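Local atomic coordinates of Dye type peroxidase A (Streptomyces lividans 1326, PDB entry 6GZW), a protein that binds haem and probably uses hydrogen peroxide to oxidise dyes and similar substrates, as in other dye-decolourising peroxidases. Residues R29-A34 with H140-I145; S91-T96 with P212-N217; A12-K17 with R52-A57. One frame throughout, in Å; residues are numbered along the deposited sequence.

Contact 1: residues R29-A34 with H140-I145; sequences RGHLVA and HALRAI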
# COMPACT_ATOMS: atom_id res chain seq x y z
N ARG A 29 -2.79 4.29 5.40
CA ARG A 29 -3.36 3.50 4.33
C ARG A 29 -4.72 4.05 3.95
O ARG A 29 -5.50 4.35 4.83
CB ARG A 29 -3.49 2.05 4.79
CG ARG A 29 -4.04 1.10 3.77
CD ARG A 29 -3.32 1.22 2.46
NE ARG A 29 -3.40 -0.02 1.72
CZ ARG A 29 -2.96 -0.19 0.49
NH1 ARG A 29 -2.40 0.81 -0.18
NH2 ARG A 29 -3.08 -1.37 -0.07
N GLY A 30 -4.96 4.22 2.64
CA GLY A 30 -6.23 4.70 2.09
C GLY A 30 -6.75 3.83 0.96
O GLY A 30 -6.00 3.27 0.17
N HIS A 31 -8.08 3.70 0.91
CA HIS A 31 -8.76 3.18 -0.26
C HIS A 31 -9.92 4.13 -0.57
O HIS A 31 -10.76 4.37 0.31
CB HIS A 31 -9.33 1.78 0.01
CG HIS A 31 -8.32 0.76 0.45
ND1 HIS A 31 -7.35 0.23 -0.39
CD2 HIS A 31 -8.16 0.14 1.64
CE1 HIS A 31 -6.64 -0.67 0.28
NE2 HIS A 31 -7.13 -0.76 1.51
N LEU A 32 -9.95 4.66 -1.78
CA LEU A 32 -11.07 5.46 -2.26
C LEU A 32 -11.84 4.59 -3.24
O LEU A 32 -11.23 3.92 -4.06
CB LEU A 32 -10.61 6.71 -2.98
CG LEU A 32 -9.62 7.64 -2.27
CD1 LEU A 32 -9.37 8.92 -3.05
CD2 LEU A 32 -10.06 7.95 -0.84
N VAL A 33 -13.17 4.59 -3.17
CA VAL A 33 -13.96 3.77 -4.08
C VAL A 33 -15.22 4.53 -4.46
O VAL A 33 -15.76 5.26 -3.63
CB VAL A 33 -14.23 2.39 -3.45
CG1 VAL A 33 -14.84 2.50 -2.07
CG2 VAL A 33 -15.04 1.48 -4.37
N ALA A 34 -15.61 4.46 -5.73
CA ALA A 34 -16.87 4.97 -6.21
C ALA A 34 -17.75 3.81 -6.66
O ALA A 34 -17.25 2.84 -7.23
CB ALA A 34 -16.63 5.96 -7.35
N HIS A 140 -9.87 -4.98 5.11
CA HIS A 140 -11.07 -5.60 5.67
C HIS A 140 -12.26 -4.64 5.57
O HIS A 140 -13.35 -5.06 5.20
CB HIS A 140 -10.80 -5.99 7.12
CG HIS A 140 -12.00 -6.43 7.90
ND1 HIS A 140 -12.63 -5.62 8.82
CD2 HIS A 140 -12.63 -7.63 7.96
CE1 HIS A 140 -13.63 -6.29 9.38
NE2 HIS A 140 -13.65 -7.51 8.88
N ALA A 141 -12.06 -3.35 5.86
CA ALA A 141 -13.12 -2.37 5.70
C ALA A 141 -13.53 -2.13 4.24
O ALA A 141 -14.72 -2.08 3.90
CB ALA A 141 -12.74 -1.08 6.37
N LEU A 142 -12.56 -2.00 3.34
CA LEU A 142 -12.87 -1.89 1.91
C LEU A 142 -13.72 -3.05 1.41
O LEU A 142 -14.74 -2.87 0.74
CB LEU A 142 -11.58 -1.83 1.08
CG LEU A 142 -11.74 -1.90 -0.45
CD1 LEU A 142 -12.56 -0.74 -1.02
CD2 LEU A 142 -10.39 -1.99 -1.12
N ARG A 143 -13.29 -4.25 1.74
CA ARG A 143 -13.99 -5.43 1.30
C ARG A 143 -15.39 -5.51 1.90
O ARG A 143 -16.36 -5.88 1.22
CB ARG A 143 -13.14 -6.65 1.67
CG ARG A 143 -13.70 -8.01 1.22
CD ARG A 143 -13.99 -8.09 -0.27
NE ARG A 143 -14.41 -9.43 -0.67
CZ ARG A 143 -14.78 -9.81 -1.90
NH1 ARG A 143 -14.83 -8.95 -2.91
NH2 ARG A 143 -15.10 -11.08 -2.12
N ALA A 144 -15.53 -5.13 3.17
CA ALA A 144 -16.85 -5.18 3.82
C ALA A 144 -17.81 -4.17 3.21
O ALA A 144 -18.98 -4.50 2.93
CB ALA A 144 -16.71 -5.00 5.30
N ILE A 145 -17.33 -2.96 2.98
CA ILE A 145 -18.14 -1.93 2.33
C ILE A 145 -18.50 -2.38 0.92
O ILE A 145 -19.67 -2.31 0.50
CB ILE A 145 -17.39 -0.59 2.37
CG1 ILE A 145 -17.33 -0.06 3.82
CG2 ILE A 145 -17.93 0.43 1.38
CD1 ILE A 145 -18.66 0.37 4.41
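L142 reaches from the helix to the strand, and its two methyls go to different partners there. L142 CD2 sits over one face of the H31 ring, 3.9 Å from its centroid. It is only 17° off the ring normal, so this is a CH-pi contact. It still leans toward the rim, with H31 CG and ND1 each 3.8 Å from L142 CD2. L142 CB also helps, lying 4.0 Å from H31 CD2. L142 CB points toward the strand, and with CG anti to the backbone N (chi1 172°) both methyls come to lie against it. The other methyl, L142 CD1, meets V33 CG1 at 4.1 Å. The three residues are buried, and no hydrogen bond crosses between 29-34 and 140-145. This is helix-on-sheet packing in a ferredoxin-like half of the Dyp-type fold. Helix 135-149 links strands 126-132 and 153-162 and packs on strand 29-37, which lies between them in the sheet. H31 ND1 is hydrogen-bonded to OD1 of N160 on strand 153-162, which helps to fix the ring under the methyl. L142 also touches I130 of strand 126-132. H307 of the second subunit packs on L142 as well, and R143 makes salt bridges with E234 and D231 of that subunit.

Contact 2: residues S91-T96 with P212-N217; sequences SFFGRT and PAWMAN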
# COMPACT_ATOMS: atom_id res chain seq x y z
N SER A 91 -24.61 12.62 -10.27
CA SER A 91 -25.41 11.62 -10.97
C SER A 91 -26.40 10.88 -10.08
O SER A 91 -27.42 10.43 -10.54
CB SER A 91 -24.50 10.63 -11.69
OG SER A 91 -23.61 10.02 -10.77
N PHE A 92 -26.11 10.78 -8.78
CA PHE A 92 -26.98 10.05 -7.86
C PHE A 92 -28.45 10.50 -7.88
O PHE A 92 -29.37 9.66 -7.78
CB PHE A 92 -26.44 10.22 -6.44
CG PHE A 92 -27.23 9.50 -5.38
CD1 PHE A 92 -26.97 8.16 -5.09
CD2 PHE A 92 -28.22 10.16 -4.64
CE1 PHE A 92 -27.70 7.49 -4.09
CE2 PHE A 92 -28.94 9.49 -3.67
CZ PHE A 92 -28.68 8.16 -3.39
N PHE A 93 -28.66 11.80 -8.02
CA PHE A 93 -29.96 12.43 -7.74
C PHE A 93 -30.96 12.14 -8.87
O PHE A 93 -32.14 11.85 -8.61
CB PHE A 93 -29.74 13.94 -7.42
CG PHE A 93 -28.92 14.15 -6.18
CD1 PHE A 93 -27.51 14.08 -6.24
CD2 PHE A 93 -29.52 14.27 -4.94
CE1 PHE A 93 -26.75 14.20 -5.10
CE2 PHE A 93 -28.77 14.40 -3.78
CZ PHE A 93 -27.36 14.34 -3.85
N GLY A 94 -30.49 12.14 -10.11
CA GLY A 94 -31.30 11.73 -11.27
C GLY A 94 -31.62 10.22 -11.35
O GLY A 94 -32.53 9.83 -12.12
N ARG A 95 -30.88 9.39 -10.61
CA ARG A 95 -31.14 7.95 -10.53
C ARG A 95 -32.15 7.57 -9.43
O ARG A 95 -32.67 6.45 -9.43
CB ARG A 95 -29.82 7.16 -10.39
CG ARG A 95 -29.22 6.82 -11.75
CD ARG A 95 -27.70 6.87 -11.81
NE ARG A 95 -27.27 6.94 -13.21
CZ ARG A 95 -26.03 7.18 -13.64
NH1 ARG A 95 -25.01 7.35 -12.80
NH2 ARG A 95 -25.80 7.24 -14.96
N THR A 96 -32.48 8.50 -8.54
CA THR A 96 -33.26 8.22 -7.35
C THR A 96 -34.51 9.11 -7.19
O THR A 96 -35.16 9.04 -6.15
CB THR A 96 -32.38 8.35 -6.09
OG1 THR A 96 -31.69 9.61 -6.12
CG2 THR A 96 -31.36 7.20 -6.04
N PRO A 212 -29.24 22.66 0.47
CA PRO A 212 -30.40 21.91 0.94
C PRO A 212 -30.16 21.40 2.36
O PRO A 212 -29.02 21.08 2.72
CB PRO A 212 -30.54 20.77 -0.08
CG PRO A 212 -29.27 20.76 -0.89
CD PRO A 212 -28.36 21.84 -0.39
N ALA A 213 -31.22 21.33 3.16
CA ALA A 213 -31.08 21.04 4.58
C ALA A 213 -30.43 19.69 4.86
O ALA A 213 -29.75 19.55 5.86
CB ALA A 213 -32.45 21.13 5.27
N TRP A 214 -30.59 18.71 3.96
CA TRP A 214 -29.98 17.39 4.18
C TRP A 214 -28.44 17.45 4.25
O TRP A 214 -27.82 16.53 4.78
CB TRP A 214 -30.42 16.36 3.11
CG TRP A 214 -29.84 16.52 1.76
CD1 TRP A 214 -30.37 17.20 0.71
CD2 TRP A 214 -28.60 15.96 1.29
NE1 TRP A 214 -29.54 17.12 -0.38
CE2 TRP A 214 -28.45 16.36 -0.05
CE3 TRP A 214 -27.61 15.17 1.88
CZ2 TRP A 214 -27.34 16.00 -0.81
CZ3 TRP A 214 -26.51 14.80 1.11
CH2 TRP A 214 -26.39 15.21 -0.21
N MET A 215 -27.83 18.52 3.71
CA MET A 215 -26.38 18.71 3.80
C MET A 215 -25.85 19.44 5.05
O MET A 215 -24.64 19.71 5.14
CB MET A 215 -25.87 19.38 2.52
CG MET A 215 -25.51 18.40 1.41
SD MET A 215 -24.16 17.27 1.83
CE MET A 215 -22.79 18.43 1.94
N ALA A 216 -26.73 19.76 6.00
CA ALA A 216 -26.32 20.44 7.23
C ALA A 216 -25.14 19.79 7.96
O ALA A 216 -25.12 18.57 8.14
CB ALA A 216 -27.51 20.59 8.18
N ASN A 217 -24.12 20.59 8.28
CA ASN A 217 -22.86 20.12 8.87
C ASN A 217 -22.02 19.20 7.95
O ASN A 217 -21.07 18.58 8.41
CB ASN A 217 -23.12 19.45 10.20
CG ASN A 217 -23.96 20.32 11.12
OD1 ASN A 217 -23.66 21.50 11.27
ND2 ASN A 217 -25.03 19.76 11.69
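F93 meets W214 with the far end of its ring. F93 CB leaves the backbone toward the 212-217 segment. CG lies anti to the carbonyl carbon (chi1 -63°), and this sends the ring out from the short helix. One face of the ring is covered by F92 CD2, 4.1 Å above the plane and over the centre. Farther out, F93 CE2 comes 3.7 Å from W214 CZ2. The tip atom, F93 CZ, is closer still, 3.5 Å from the same W214 CZ2. F93 CZ also lies 3.9 Å from W214 CH2, which stands at the phenyl edge in the ring plane. The two side chains approach from opposite directions. Their planes are inclined at 37°, an oblique aromatic pair with centroids 5.8 Å apart. Behind W214, M215 CG lies over one face of the indole, and W214 NE1 is hydrogen-bonded to O of Q101, so the indole is held from more than one side. The pair joins the N-terminal and C-terminal family regions of the chain. Both rings pack on L374 of helix 372-375. F93 also touches L106 in a loop, while W214 rests on A359 of strand 350-360.

Contact 3: residues A12-K17 with R52-A57; sequences AMFHGK and RWSDTA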
# COMPACT_ATOMS: atom_id res chain seq x y z
N ALA A 12 -11.04 6.27 16.11
CA ALA A 12 -11.79 7.45 15.68
C ALA A 12 -13.28 7.26 15.95
O ALA A 12 -13.81 6.16 15.92
CB ALA A 12 -11.55 7.73 14.20
N MET A 13 -13.96 8.38 16.18
CA MET A 13 -15.39 8.36 16.41
C MET A 13 -16.17 8.33 15.11
O MET A 13 -15.89 9.10 14.19
CB MET A 13 -15.83 9.57 17.24
CG MET A 13 -15.38 9.52 18.69
SD MET A 13 -16.07 10.89 19.66
CE MET A 13 -17.83 10.49 19.71
N PHE A 14 -17.17 7.45 15.05
CA PHE A 14 -18.08 7.37 13.93
C PHE A 14 -19.22 8.36 14.12
O PHE A 14 -19.53 9.15 13.22
CB PHE A 14 -18.67 5.94 13.78
CG PHE A 14 -19.77 5.85 12.78
CD1 PHE A 14 -19.53 6.10 11.43
CD2 PHE A 14 -21.09 5.53 13.18
CE1 PHE A 14 -20.56 6.05 10.50
CE2 PHE A 14 -22.11 5.47 12.24
CZ PHE A 14 -21.86 5.73 10.91
N HIS A 15 -19.87 8.27 15.28
CA HIS A 15 -21.01 9.15 15.55
C HIS A 15 -20.50 10.56 15.90
O HIS A 15 -19.53 10.71 16.62
CB HIS A 15 -21.89 8.63 16.69
CG HIS A 15 -22.68 7.42 16.35
ND1 HIS A 15 -22.56 6.24 17.04
CD2 HIS A 15 -23.62 7.20 15.39
CE1 HIS A 15 -23.38 5.34 16.53
NE2 HIS A 15 -24.04 5.90 15.53
N GLY A 16 -21.20 11.57 15.39
CA GLY A 16 -20.84 12.98 15.64
C GLY A 16 -21.53 13.97 14.70
O GLY A 16 -22.26 13.61 13.79
N LYS A 17 -21.31 15.25 14.97
CA LYS A 17 -21.87 16.31 14.13
C LYS A 17 -21.35 16.21 12.68
O LYS A 17 -22.12 16.35 11.73
CB LYS A 17 -21.53 17.67 14.75
CG LYS A 17 -22.03 18.88 13.98
CD LYS A 17 -21.50 20.14 14.68
CE LYS A 17 -22.15 21.41 14.19
NZ LYS A 17 -21.71 22.57 15.03
N ARG A 52 -26.88 -0.15 5.74
CA ARG A 52 -25.92 -1.24 5.83
C ARG A 52 -24.52 -0.66 6.03
O ARG A 52 -23.79 -1.04 6.94
CB ARG A 52 -25.89 -2.13 4.58
CG ARG A 52 -27.00 -3.14 4.49
CD ARG A 52 -26.75 -4.22 3.45
NE ARG A 52 -26.58 -3.78 2.05
CZ ARG A 52 -27.56 -3.38 1.22
NH1 ARG A 52 -28.84 -3.26 1.64
NH2 ARG A 52 -27.26 -3.10 -0.03
N TRP A 53 -24.17 0.27 5.14
CA TRP A 53 -22.83 0.82 5.15
C TRP A 53 -22.53 1.52 6.47
O TRP A 53 -21.44 1.37 7.00
CB TRP A 53 -22.64 1.84 4.01
CG TRP A 53 -22.24 1.27 2.71
CD1 TRP A 53 -21.80 -0.01 2.44
CD2 TRP A 53 -22.14 1.98 1.48
NE1 TRP A 53 -21.47 -0.13 1.11
CE2 TRP A 53 -21.67 1.07 0.50
CE3 TRP A 53 -22.43 3.29 1.10
CZ2 TRP A 53 -21.46 1.45 -0.82
CZ3 TRP A 53 -22.24 3.65 -0.21
CH2 TRP A 53 -21.73 2.75 -1.15
N SER A 54 -23.51 2.27 6.98
CA SER A 54 -23.32 2.97 8.26
C SER A 54 -23.14 2.02 9.43
O SER A 54 -22.32 2.25 10.28
CB SER A 54 -24.49 3.93 8.53
OG SER A 54 -24.64 4.92 7.51
N ASP A 55 -23.91 0.93 9.47
CA ASP A 55 -23.74 -0.08 10.51
C ASP A 55 -22.37 -0.78 10.43
O ASP A 55 -21.71 -0.99 11.44
CB ASP A 55 -24.89 -1.09 10.41
CG ASP A 55 -24.86 -2.14 11.53
OD1 ASP A 55 -25.08 -1.77 12.69
OD2 ASP A 55 -24.60 -3.32 11.23
N THR A 56 -21.93 -1.09 9.21
CA THR A 56 -20.59 -1.65 8.98
C THR A 56 -19.52 -0.66 9.45
O THR A 56 -18.62 -1.05 10.17
CB THR A 56 -20.44 -2.05 7.49
OG1 THR A 56 -21.36 -3.10 7.22
CG2 THR A 56 -19.00 -2.50 7.12
N ALA A 57 -19.63 0.60 9.06
CA ALA A 57 -18.67 1.58 9.49
C ALA A 57 -18.60 1.70 11.02
O ALA A 57 -17.51 1.71 11.60
CB ALA A 57 -18.98 2.94 8.90
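F14 turns its CG anti to the backbone N (chi1 171°), and chi2 of 64° then tilts the ring as it meets S54 and A57. These two lie one turn apart on helix 43-61. That helix is the connection of a beta-alpha-beta crossover in the ferredoxin-like N-terminal half, running from strand 29-37 to strand 83-89. The 12-17 segment has no regular structure and lies against the helix. F14 CE1 touches A57 CB at 3.8 Å, and CD1 of the same ring is a little farther from that methyl. At the ring end, F14 CZ is 4.0 Å from S54 CB. The helix backbone takes part too, with S54 O 3.6 Å from F14 CZ. A57 CB and S54 O both come to the ring obliquely. The contact is apolar apart from that carbonyl, and no hydrogen bond crosses it. The ring is further packed by M61 and R58 of the same helix and by A364 of a loop. Replacing F14 by an alanine would probably open a gap beside A57 and S54 and leave the segment more weakly held on the helix. A57 also touches V84 and F86 of strand 83-89, so this part of the helix packs on the sheet as well. The S54 hydroxyl is used elsewhere, with OG hydrogen-bonded to O of L50 and to N of V370. Within the 12-17 segment, F14 CD2 stands over the centre of the H15 imidazole, 3.7 Å above its plane.

Contacts 1 and 3 are neighbours, with centres about 14 Å apart. Helices 135-149 and 43-61 meet there: W53 NE1 is 2.9 Å from I145 O, a probable hydrogen bond, and T56 CG2 packs 3.8 Å from A144 CB. Contacts 2 and 3 have centres about 19 Å apart and touch where K17 CE lies 3.3 Å from N217 OD1. Contacts 1 and 2 do not touch; their nearest atoms are about 9 Å apart. The haem pocket is built from residues between 177 and 352. The segments of contacts 1 and 3 therefore supply none of it. Contact 1 joins a helix to the sheet, and contact 3 a loop to a helix. Contact 2 alone reaches across to the C-terminal family region.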